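Local coordinates for protein alpha-L-rhamnosidase (Aspergillus terreus, PDB 6GSZ) that probably hydrolyses terminal non-reducing alpha-L-rhamnose residues of alpha-L-rhamnosides, as a calcium-binding glycoside hydrolase, at residues A[175-187]-A[295-307]. Sequence-based numbering, arbitrary orientation.
With NAG (2-acetamido-2-deoxy-beta-D-glucopyranose), chain B; EDO (1,2-ethanediol), chain C.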
ATOM      1  N   TRP A 175      -7.368   3.195   8.722  1.00  9.86           N
ATOM      2  CA  TRP A 175      -7.856   4.514   8.403  1.00  9.32           C
ATOM      3  C   TRP A 175      -8.730   4.502   7.144  1.00 10.22           C
ATOM      4  O   TRP A 175      -8.197   4.405   6.022  1.00 11.04           O
ATOM      5  CB  TRP A 175      -6.722   5.529   8.266  1.00  9.29           C
ATOM      6  CG  TRP A 175      -7.201   6.944   8.214  1.00  9.41           C
ATOM      7  CD1 TRP A 175      -8.472   7.403   8.411  1.00 10.33           C
ATOM      8  CD2 TRP A 175      -6.397   8.103   7.951  1.00  9.09           C
ATOM      9  NE1 TRP A 175      -8.510   8.773   8.327  1.00 10.44           N
ATOM     10  CE2 TRP A 175      -7.252   9.228   8.037  1.00  9.77           C
ATOM     11  CE3 TRP A 175      -5.042   8.296   7.673  1.00 10.20           C
ATOM     12  CZ2 TRP A 175      -6.784  10.524   7.880  1.00  9.99           C
ATOM     13  CZ3 TRP A 175      -4.580   9.577   7.485  1.00 10.67           C
ATOM     14  CH2 TRP A 175      -5.440  10.678   7.619  1.00 11.63           C
ATOM     15  N   GLN A 176     -10.053   4.549   7.319  1.00  9.90           N
ATOM     16  CA  GLN A 176     -11.023   4.726   6.232  1.00  9.87           C
ATOM     17  C   GLN A 176     -11.528   6.178   6.287  1.00  9.38           C
ATOM     18  O   GLN A 176     -11.403   6.846   7.326  1.00  9.82           O
ATOM     19  CB  GLN A 176     -12.181   3.722   6.332  1.00 11.00           C
ATOM     20  CG  GLN A 176     -11.709   2.266   6.230  1.00 11.51           C
ATOM     21  CD  GLN A 176     -11.296   1.658   7.559  1.00 11.64           C
ATOM     22  OE1 GLN A 176     -12.055   1.737   8.552  1.00 11.07           O
ATOM     23  NE2 GLN A 176     -10.134   1.007   7.643  1.00 10.99           N
ATOM     24  N   SER A 177     -12.245   6.587   5.250  1.00 10.22           N
ATOM     25  CA  SER A 177     -13.041   7.796   5.246  1.00 10.49           C
ATOM     26  C   SER A 177     -14.290   7.425   6.053  1.00 10.32           C
ATOM     27  O   SER A 177     -15.351   7.161   5.509  1.00 11.26           O
ATOM     28  CB  SER A 177     -13.368   8.254   3.842  1.00 10.88           C
ATOM     29  OG  SER A 177     -12.182   8.649   3.156  1.00 11.56           O
ATOM     30  N   TYR A 178     -14.141   7.505   7.395  1.00 10.48           N
ATOM     31  CA  TYR A 178     -15.068   6.819   8.313  1.00 10.62           C
ATOM     32  C   TYR A 178     -16.504   7.328   8.197  1.00 11.26           C
ATOM     33  O   TYR A 178     -17.427   6.552   8.492  1.00 14.73           O
ATOM     34  CB  TYR A 178     -14.652   7.020   9.766  1.00 10.66           C
ATOM     35  CG  TYR A 178     -13.286   6.514  10.117  1.00  9.36           C
ATOM     36  CD1 TYR A 178     -12.978   5.161  10.105  1.00 10.05           C
ATOM     37  CD2 TYR A 178     -12.285   7.386  10.516  1.00  9.46           C
ATOM     38  CE1 TYR A 178     -11.747   4.695  10.539  1.00  9.55           C
ATOM     39  CE2 TYR A 178     -11.046   6.949  10.937  1.00  9.08           C
ATOM     40  CZ  TYR A 178     -10.754   5.595  10.939  1.00  9.51           C
ATOM     41  OH  TYR A 178      -9.520   5.179  11.389  1.00 10.63           O
ATOM     42  N   GLN A 179     -16.706   8.593   7.813  1.00 11.42           N
ATOM     43  CA  GLN A 179     -18.099   9.087   7.718  1.00 13.20           C
ATOM     44  C   GLN A 179     -18.875   8.422   6.574  1.00 13.07           C
ATOM     45  O   GLN A 179     -20.109   8.558   6.522  1.00 15.58           O
ATOM     46  CB  GLN A 179     -18.182  10.610   7.615  1.00 13.79           C
ATOM     47  CG  GLN A 179     -17.782  11.253   6.295  1.00 14.01           C
ATOM     48  CD  GLN A 179     -16.316  11.522   6.112  1.00 13.13           C
ATOM     49  OE1 GLN A 179     -15.426  10.680   6.418  1.00 13.19           O
ATOM     50  NE2 GLN A 179     -16.060  12.725   5.599  1.00 14.19           N
ATOM     51  N   TYR A 180     -18.152   7.815   5.619  1.00 11.74           N
ATOM     52  CA  TYR A 180     -18.735   7.093   4.488  1.00 12.04           C
ATOM     53  C   TYR A 180     -18.610   5.576   4.649  1.00 11.50           C
ATOM     54  O   TYR A 180     -19.552   4.849   4.334  1.00 15.77           O
ATOM     55  CB  TYR A 180     -18.067   7.524   3.187  1.00 12.28           C
ATOM     56  CG  TYR A 180     -18.184   8.989   2.904  1.00 12.54           C
ATOM     57  CD1 TYR A 180     -19.426   9.548   2.665  1.00 15.41           C
ATOM     58  CD2 TYR A 180     -17.071   9.816   2.872  1.00 14.00           C
ATOM     59  CE1 TYR A 180     -19.557  10.891   2.393  1.00 16.04           C
ATOM     60  CE2 TYR A 180     -17.206  11.179   2.654  1.00 13.66           C
ATOM     61  CZ  TYR A 180     -18.445  11.703   2.371  1.00 15.27           C
ATOM     62  OH  TYR A 180     -18.640  13.032   2.151  1.00 19.40           O
ATOM     63  N   ARG A 181     -17.461   5.119   5.120  1.00 11.12           N
ATOM     64  CA  ARG A 181     -17.129   3.683   5.120  1.00 10.99           C
ATOM     65  C   ARG A 181     -16.255   3.439   6.342  1.00 10.72           C
ATOM     66  O   ARG A 181     -15.278   4.160   6.537  1.00 11.96           O
ATOM     67  CB  ARG A 181     -16.413   3.303   3.823  1.00 11.40           C
ATOM     68  CG  ARG A 181     -16.133   1.812   3.663  1.00 12.35           C
ATOM     69  CD  ARG A 181     -15.449   1.507   2.352  1.00 11.44           C
ATOM     70  NE  ARG A 181     -14.083   2.020   2.351  1.00 11.26           N
ATOM     71  CZ  ARG A 181     -12.979   1.387   2.802  1.00 10.33           C
ATOM     72  NH1 ARG A 181     -12.996   0.064   3.055  1.00 11.53           N
ATOM     73  NH2 ARG A 181     -11.863   2.120   2.972  1.00 10.77           N
ATOM     74  N   HIS A 182     -16.651   2.438   7.124  1.00 10.00           N
ATOM     75  CA  HIS A 182     -15.932   2.170   8.372  1.00  9.96           C
ATOM     76  C   HIS A 182     -15.741   0.659   8.473  1.00  8.60           C
ATOM     77  O   HIS A 182     -16.719  -0.092   8.537  1.00 10.94           O
ATOM     78  CB  HIS A 182     -16.710   2.744   9.543  1.00 10.75           C
ATOM     79  CG  HIS A 182     -16.031   2.785  10.872  1.00 10.11           C
ATOM     80  ND1 HIS A 182     -16.188   3.860  11.726  1.00 11.11           N
ATOM     81  CD2 HIS A 182     -15.204   1.905  11.471  1.00 10.78           C
ATOM     82  CE1 HIS A 182     -15.462   3.625  12.804  1.00 12.65           C
ATOM     83  NE2 HIS A 182     -14.890   2.423  12.712  1.00 11.27           N
ATOM     84  N   GLU A 183     -14.475   0.219   8.388  1.00  9.37           N
ATOM     85  CA  GLU A 183     -14.236  -1.233   8.324  1.00 10.27           C
ATOM     86  C   GLU A 183     -14.421  -1.860   9.697  1.00  9.98           C
ATOM     87  O   GLU A 183     -14.154  -1.208  10.748  1.00 10.82           O
ATOM     88  CB  GLU A 183     -12.845  -1.615   7.802  1.00 10.06           C
ATOM     89  CG  GLU A 183     -12.735  -1.435   6.293  1.00 10.76           C
ATOM     90  CD  GLU A 183     -11.365  -1.687   5.717  1.00 10.88           C
ATOM     91  OE1 GLU A 183     -10.528  -2.336   6.380  1.00 12.04           O
ATOM     92  OE2 GLU A 183     -11.139  -1.288   4.536  1.00 11.59           O
ATOM     93  N   TYR A 184     -14.933  -3.089   9.717  1.00 10.48           N
ATOM     94  CA  TYR A 184     -14.970  -3.905  10.917  1.00 10.22           C
ATOM     95  C   TYR A 184     -14.304  -5.238  10.601  1.00  8.39           C
ATOM     96  O   TYR A 184     -14.232  -5.659   9.417  1.00  9.74           O
ATOM     97  CB  TYR A 184     -16.386  -4.159  11.470  1.00 10.40           C
ATOM     98  CG  TYR A 184     -17.164  -5.108  10.600  1.00 11.34           C
ATOM     99  CD1 TYR A 184     -17.847  -4.670   9.483  1.00 11.58           C
ATOM    100  CD2 TYR A 184     -17.237  -6.437  10.935  1.00 11.66           C
ATOM    101  CE1 TYR A 184     -18.476  -5.585   8.645  1.00 11.55           C
ATOM    102  CE2 TYR A 184     -17.873  -7.354  10.116  1.00 12.10           C
ATOM    103  CZ  TYR A 184     -18.511  -6.920   8.979  1.00 13.43           C
ATOM    104  OH  TYR A 184     -19.137  -7.861   8.202  1.00 14.30           O
ATOM    105  N   ASN A 185     -13.774  -5.905  11.603  1.00  9.79           N
ATOM    106  CA  ASN A 185     -13.012  -7.127  11.474  1.00  9.15           C
ATOM    107  C   ASN A 185     -13.756  -8.335  12.014  1.00  9.96           C
ATOM    108  O   ASN A 185     -14.563  -8.205  12.932  1.00 10.29           O
ATOM    109  CB  ASN A 185     -11.615  -7.009  12.056  1.00 10.18           C
ATOM    110  CG  ASN A 185     -10.901  -5.789  11.517  1.00 10.77           C
ATOM    111  OD1 ASN A 185     -10.478  -4.894  12.275  1.00 12.45           O
ATOM    112  ND2 ASN A 185     -10.806  -5.703  10.197  1.00 11.98           N
ATOM    113  N   THR A 186     -13.448  -9.505  11.471  1.00 10.21           N
ATOM    114  CA  THR A 186     -14.034 -10.760  11.861  1.00  9.80           C
ATOM    115  C   THR A 186     -12.926 -11.728  12.280  1.00 10.90           C
ATOM    116  O   THR A 186     -11.925 -11.911  11.547  1.00 12.13           O
ATOM    117  CB  THR A 186     -14.836 -11.371  10.706  1.00 10.09           C
ATOM    118  OG1 THR A 186     -15.846 -10.455  10.293  1.00 11.09           O
ATOM    119  CG2 THR A 186     -15.486 -12.674  11.138  1.00 11.62           C
ATOM    120  N   TYR A 187     -13.106 -12.386  13.438  1.00 10.86           N
ATOM    121  CA  TYR A 187     -12.131 -13.332  13.946  1.00 10.37           C
ATOM    122  C   TYR A 187     -12.834 -14.636  14.328  1.00 12.20           C
ATOM    123  O   TYR A 187     -13.936 -14.630  14.907  1.00 12.66           O
ATOM    124  CB  TYR A 187     -11.454 -12.769  15.191  1.00 10.98           C
ATOM    125  CG  TYR A 187     -10.738 -11.466  14.946  1.00 10.53           C
ATOM    126  CD1 TYR A 187      -9.457 -11.434  14.396  1.00 11.34           C
ATOM    127  CD2 TYR A 187     -11.325 -10.248  15.267  1.00  9.77           C
ATOM    128  CE1 TYR A 187      -8.794 -10.237  14.147  1.00 11.35           C
ATOM    129  CE2 TYR A 187     -10.646  -9.052  15.078  1.00 10.03           C
ATOM    130  CZ  TYR A 187      -9.364  -9.025  14.548  1.00 10.44           C
ATOM    131  OH  TYR A 187      -8.685  -7.853  14.393  1.00 11.31           O
ATOM    132  N   SER A 295     -24.586   7.265  19.503  1.00 15.32           N
ATOM    133  CA  SER A 295     -25.320   7.187  18.231  1.00 15.54           C
ATOM    134  C   SER A 295     -24.353   6.923  17.074  1.00 14.77           C
ATOM    135  O   SER A 295     -23.320   7.567  16.956  1.00 15.96           O
ATOM    136  CB  SER A 295     -26.084   8.453  18.020  1.00 18.20           C
ATOM    137  OG  SER A 295     -26.768   8.451  16.793  1.00 22.61           O
ATOM    138  N   PHE A 296     -24.696   5.935  16.234  1.00 14.21           N
ATOM    139  CA  PHE A 296     -23.781   5.533  15.132  1.00 13.82           C
ATOM    140  C   PHE A 296     -24.556   4.833  14.022  1.00 14.94           C
ATOM    141  O   PHE A 296     -25.289   3.878  14.291  1.00 15.92           O
ATOM    142  CB  PHE A 296     -22.709   4.579  15.659  1.00 13.06           C
ATOM    143  CG  PHE A 296     -21.725   4.173  14.600  1.00 13.08           C
ATOM    144  CD1 PHE A 296     -20.632   4.978  14.358  1.00 15.03           C
ATOM    145  CD2 PHE A 296     -21.860   2.984  13.905  1.00 15.17           C
ATOM    146  CE1 PHE A 296     -19.684   4.623  13.430  1.00 18.13           C
ATOM    147  CE2 PHE A 296     -20.914   2.636  12.963  1.00 17.52           C
ATOM    148  CZ  PHE A 296     -19.844   3.458  12.724  1.00 18.25           C
ATOM    149  N   PRO A 297     -24.414   5.278  12.754  1.00 14.64           N
ATOM    150  CA  PRO A 297     -25.110   4.602  11.660  1.00 14.78           C
ATOM    151  C   PRO A 297     -24.397   3.361  11.124  1.00 13.52           C
ATOM    152  O   PRO A 297     -23.344   3.485  10.458  1.00 13.32           O
ATOM    153  CB  PRO A 297     -25.221   5.703  10.603  1.00 17.00           C
ATOM    154  CG  PRO A 297     -24.078   6.627  10.864  1.00 20.89           C
ATOM    155  CD  PRO A 297     -23.708   6.491  12.320  1.00 14.83           C
ATOM    156  N   LYS A 298     -24.973   2.184  11.402  1.00 14.20           N
ATOM    157  CA  LYS A 298     -24.370   0.876  11.014  1.00 13.75           C
ATOM    158  C   LYS A 298     -24.339   0.682   9.494  1.00 13.36           C
ATOM    159  O   LYS A 298     -23.740  -0.284   9.051  1.00 15.17           O
ATOM    160  CB  LYS A 298     -25.131  -0.280  11.671  1.00 13.99           C
ATOM    161  CG  LYS A 298     -24.921  -0.398  13.174  1.00 16.01           C
ATOM    162  CD  LYS A 298     -25.486  -1.677  13.722  1.00 21.40           C
ATOM    163  CE  LYS A 298     -25.226  -1.872  15.185  1.00 19.77           C
ATOM    164  NZ  LYS A 298     -26.030  -0.930  15.994  1.00 20.81           N
ATOM    165  N   GLU A 299     -24.938   1.609   8.726  1.00 13.88           N
ATOM    166  CA  GLU A 299     -24.922   1.529   7.254  1.00 14.13           C
ATOM    167  C   GLU A 299     -23.511   1.760   6.711  1.00 13.75           C
ATOM    168  O   GLU A 299     -23.243   1.352   5.590  1.00 15.49           O
ATOM    169  CB  GLU A 299     -25.912   2.534   6.634  1.00 18.29           C
ATOM    170  CG  GLU A 299     -27.358   2.131   6.866  1.00 24.23           C
ATOM    171  CD  GLU A 299     -27.957   2.463   8.231  1.00 28.79           C
ATOM    172  OE1 GLU A 299     -27.297   3.213   9.055  1.00 24.02           O
ATOM    173  OE2 GLU A 299     -29.099   1.977   8.483  1.00 34.95           O
ATOM    174  N   ARG A 300     -22.611   2.394   7.489  1.00 13.04           N
ATOM    175  CA  ARG A 300     -21.256   2.652   6.987  1.00 13.39           C
ATOM    176  C   ARG A 300     -20.336   1.441   7.169  1.00 11.62           C
ATOM    177  O   ARG A 300     -19.204   1.466   6.634  1.00 13.36           O
ATOM    178  CB  ARG A 300     -20.607   3.872   7.638  1.00 17.67           C
ATOM    179  CG  ARG A 300     -21.558   4.919   8.177  1.00 16.75           C
ATOM    180  CD  ARG A 300     -20.867   5.759   9.239  1.00 18.92           C
ATOM    181  NE  ARG A 300     -21.271   7.163   9.177  1.00 18.42           N
ATOM    182  CZ  ARG A 300     -21.031   8.062  10.108  1.00 18.33           C
ATOM    183  NH1 ARG A 300     -20.268   7.753  11.149  1.00 17.31           N
ATOM    184  NH2 ARG A 300     -21.557   9.278  10.038  1.00 22.67           N
ATOM    185  N   LEU A 301     -20.780   0.429   7.926  1.00 11.43           N
ATOM    186  CA  LEU A 301     -19.883  -0.670   8.253  1.00 11.57           C
ATOM    187  C   LEU A 301     -19.598  -1.537   7.014  1.00 12.64           C
ATOM    188  O   LEU A 301     -20.532  -1.879   6.289  1.00 16.86           O
ATOM    189  CB  LEU A 301     -20.438  -1.496   9.416  1.00 11.96           C
ATOM    190  CG  LEU A 301     -20.491  -0.758  10.750  1.00 12.55           C
ATOM    191  CD1 LEU A 301     -21.381  -1.481  11.718  1.00 13.08           C
ATOM    192  CD2 LEU A 301     -19.114  -0.520  11.318  1.00 13.06           C
ATOM    193  N   ALA A 302     -18.311  -1.862   6.827  1.00  9.82           N
ATOM    194  CA  ALA A 302     -17.884  -2.607   5.658  1.00 10.00           C
ATOM    195  C   ALA A 302     -16.823  -3.637   6.051  1.00 10.67           C
ATOM    196  O   ALA A 302     -15.959  -3.396   6.892  1.00 12.06           O
ATOM    197  CB  ALA A 302     -17.298  -1.681   4.616  1.00 12.65           C
ATOM    198  N   SER A 303     -16.807  -4.767   5.320  1.00 10.78           N
ATOM    199  CA  SER A 303     -15.706  -5.707   5.375  1.00 10.41           C
ATOM    200  C   SER A 303     -14.498  -5.101   4.659  1.00 10.11           C
ATOM    201  O   SER A 303     -14.660  -4.411   3.649  1.00 11.57           O
ATOM    202  CB  SER A 303     -16.090  -6.994   4.674  1.00 11.54           C
ATOM    203  OG  SER A 303     -17.175  -7.613   5.344  1.00 15.25           O
ATOM    204  N   PRO A 304     -13.274  -5.390   5.099  1.00  9.68           N
ATOM    205  CA  PRO A 304     -12.079  -5.049   4.326  1.00 10.04           C
ATOM    206  C   PRO A 304     -12.086  -5.695   2.942  1.00 10.51           C
ATOM    207  O   PRO A 304     -12.533  -6.846   2.813  1.00 12.53           O
ATOM    208  CB  PRO A 304     -10.935  -5.592   5.153  1.00 10.95           C
ATOM    209  CG  PRO A 304     -11.466  -5.663   6.555  1.00 12.27           C
ATOM    210  CD  PRO A 304     -12.922  -6.023   6.382  1.00 11.30           C
ATOM    211  N   ASP A 305     -11.509  -4.985   1.971  1.00  9.54           N
ATOM    212  CA  ASP A 305     -11.231  -5.546   0.654  1.00  9.29           C
ATOM    213  C   ASP A 305      -9.850  -6.161   0.608  1.00 10.24           C
ATOM    214  O   ASP A 305      -9.595  -6.980  -0.310  1.00 12.27           O
ATOM    215  CB  ASP A 305     -11.384  -4.476  -0.405  1.00  9.97           C
ATOM    216  CG  ASP A 305     -12.785  -3.904  -0.465  1.00 11.85           C
ATOM    217  OD1 ASP A 305     -13.718  -4.675  -0.751  1.00 14.13           O
ATOM    218  OD2 ASP A 305     -12.964  -2.699  -0.141  1.00 14.29           O
ATOM    219  N   GLY A 306      -8.937  -5.721   1.459  1.00 11.55           N
ATOM    220  CA  GLY A 306      -7.587  -6.147   1.455  1.00 11.68           C
ATOM    221  C   GLY A 306      -7.117  -6.619   2.817  1.00 11.23           C
ATOM    222  O   GLY A 306      -7.913  -6.832   3.697  1.00 11.75           O
ATOM    223  N   PRO A 307      -5.804  -6.805   2.973  1.00 12.34           N
ATOM    224  CA  PRO A 307      -5.276  -7.428   4.167  1.00 12.33           C
ATOM    225  C   PRO A 307      -5.104  -6.393   5.259  1.00 12.38           C
ATOM    226  O   PRO A 307      -5.078  -5.195   5.004  1.00 14.03           O
ATOM    227  CB  PRO A 307      -3.906  -7.934   3.706  1.00 16.58           C
ATOM    228  CG  PRO A 307      -3.489  -6.928   2.668  1.00 18.74           C
ATOM    229  CD  PRO A 307      -4.765  -6.495   1.962  1.00 18.34           C
TER
HETATM  230  C1  NAG B   1     -19.338  17.471   2.768  1.00 19.14           C
HETATM  231  C2  NAG B   1     -19.219  16.929   4.201  1.00 17.64           C
HETATM  232  C3  NAG B   1     -19.622  17.982   5.205  1.00 22.59           C
HETATM  233  C4  NAG B   1     -18.835  19.257   5.023  1.00 23.33           C
HETATM  234  C5  NAG B   1     -18.984  19.711   3.570  1.00 21.96           C
HETATM  235  C6  NAG B   1     -18.082  20.905   3.295  1.00 26.90           C
HETATM  236  C7  NAG B   1     -19.512  14.575   4.859  1.00 18.93           C
HETATM  237  C8  NAG B   1     -20.509  13.447   4.959  1.00 20.47           C
HETATM  238  N2  NAG B   1     -20.015  15.750   4.397  1.00 18.36           N
HETATM  239  O3  NAG B   1     -19.404  17.469   6.512  1.00 23.93           O
HETATM  240  O4  NAG B   1     -19.405  20.213   5.911  1.00 27.76           O
HETATM  241  O5  NAG B   1     -18.530  18.643   2.718  1.00 21.30           O
HETATM  242  O6  NAG B   1     -16.714  20.627   3.744  1.00 31.21           O
HETATM  243  O7  NAG B   1     -18.314  14.438   5.150  1.00 20.79           O
HETATM  244  C1  EDO C 958      -6.876  -1.890   3.016  0.50 13.07           C
HETATM  245  O1  EDO C 958      -6.307  -1.094   4.118  0.50 14.65           O
HETATM  246  C2  EDO C 958      -6.663  -3.401   3.159  0.50 12.88           C
HETATM  247  O2  EDO C 958      -5.436  -3.904   2.484  0.50 16.70           O
HETATM  248  O   HOH W   1     -17.802   6.058  11.145  1.00 15.35           O
HETATM  249  O   HOH W   2     -21.812  10.735   6.927  1.00 44.03           O
HETATM  250  O   HOH W   3     -14.589  -2.125   1.993  1.00 12.80           O
HETATM  251  O   HOH W   4      -9.655  -3.101   3.029  1.00 11.92           O
HETATM  252  O   HOH W   5     -19.836  -7.150   5.747  1.00 15.76           O
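Phe296 turns the edge of its ring to the face of His182 in an offset edge-to-face pair, the planes at 85° and Phe296 CZ 3.8 Å from His182 ND1. Tyr178 CD1 lies over the centre of one imidazole face, and at the imidazole edge, in plane, a water binds ND1. The same water donates to Tyr178 O and accepts from Arg300 NH1, while His182 NE2 is bonded to Ala153 O, which together fix the rotation of the ring. The guanidinium of Arg300 lies between Gln179 CA, above the centre of one face, and Pro297 CG, toward the rim of the other. Gln179 also gives its NE2 to O7 of an N-acetylglucosamine carried by the protein itself, at 2.9 Å and nearly straight (173°). At the edge of the Tyr184 ring, in plane, lie Ala302 N and a water that also donates to Ser303 OG; the Tyr184 hydroxyl is bonded to Leu105 N as well.

Next to these groups runs a short parallel ladder in the family's N-terminal domain, where 301-302 is the outermost strand of a mixed sheet, beside 182-188. His182 N bonds to Arg300 O (2.8 Å), Ala302 N to His182 O and Tyr184 N to Ala302 O, the alternation that zips on a parallel edge strand; on its other side 182-188 pairs antiparallel with strand 144-154.

On the sheet face that carries Glu183 and Ala302, Arg181 NH1 meets the anti lone pair of Glu183 OE2 in a 2.7 Å salt bridge, in the guanidinium plane, and Arg181 NE is paired with Asp497 of helix 488-503. With CG anti to the backbone N (chi1 -175°), Arg181 passes Ala302, Arg181 CG 3.8 Å from Ala302 CB. Glu183 OE1 lies 3.5 Å from Pro304 CG. A water accepts from Arg181 NH1 within hydrogen-bonding distance of Ser303 O and Asp305 OD2, whose salt bridge to Lys496 ties this corner to the same helix.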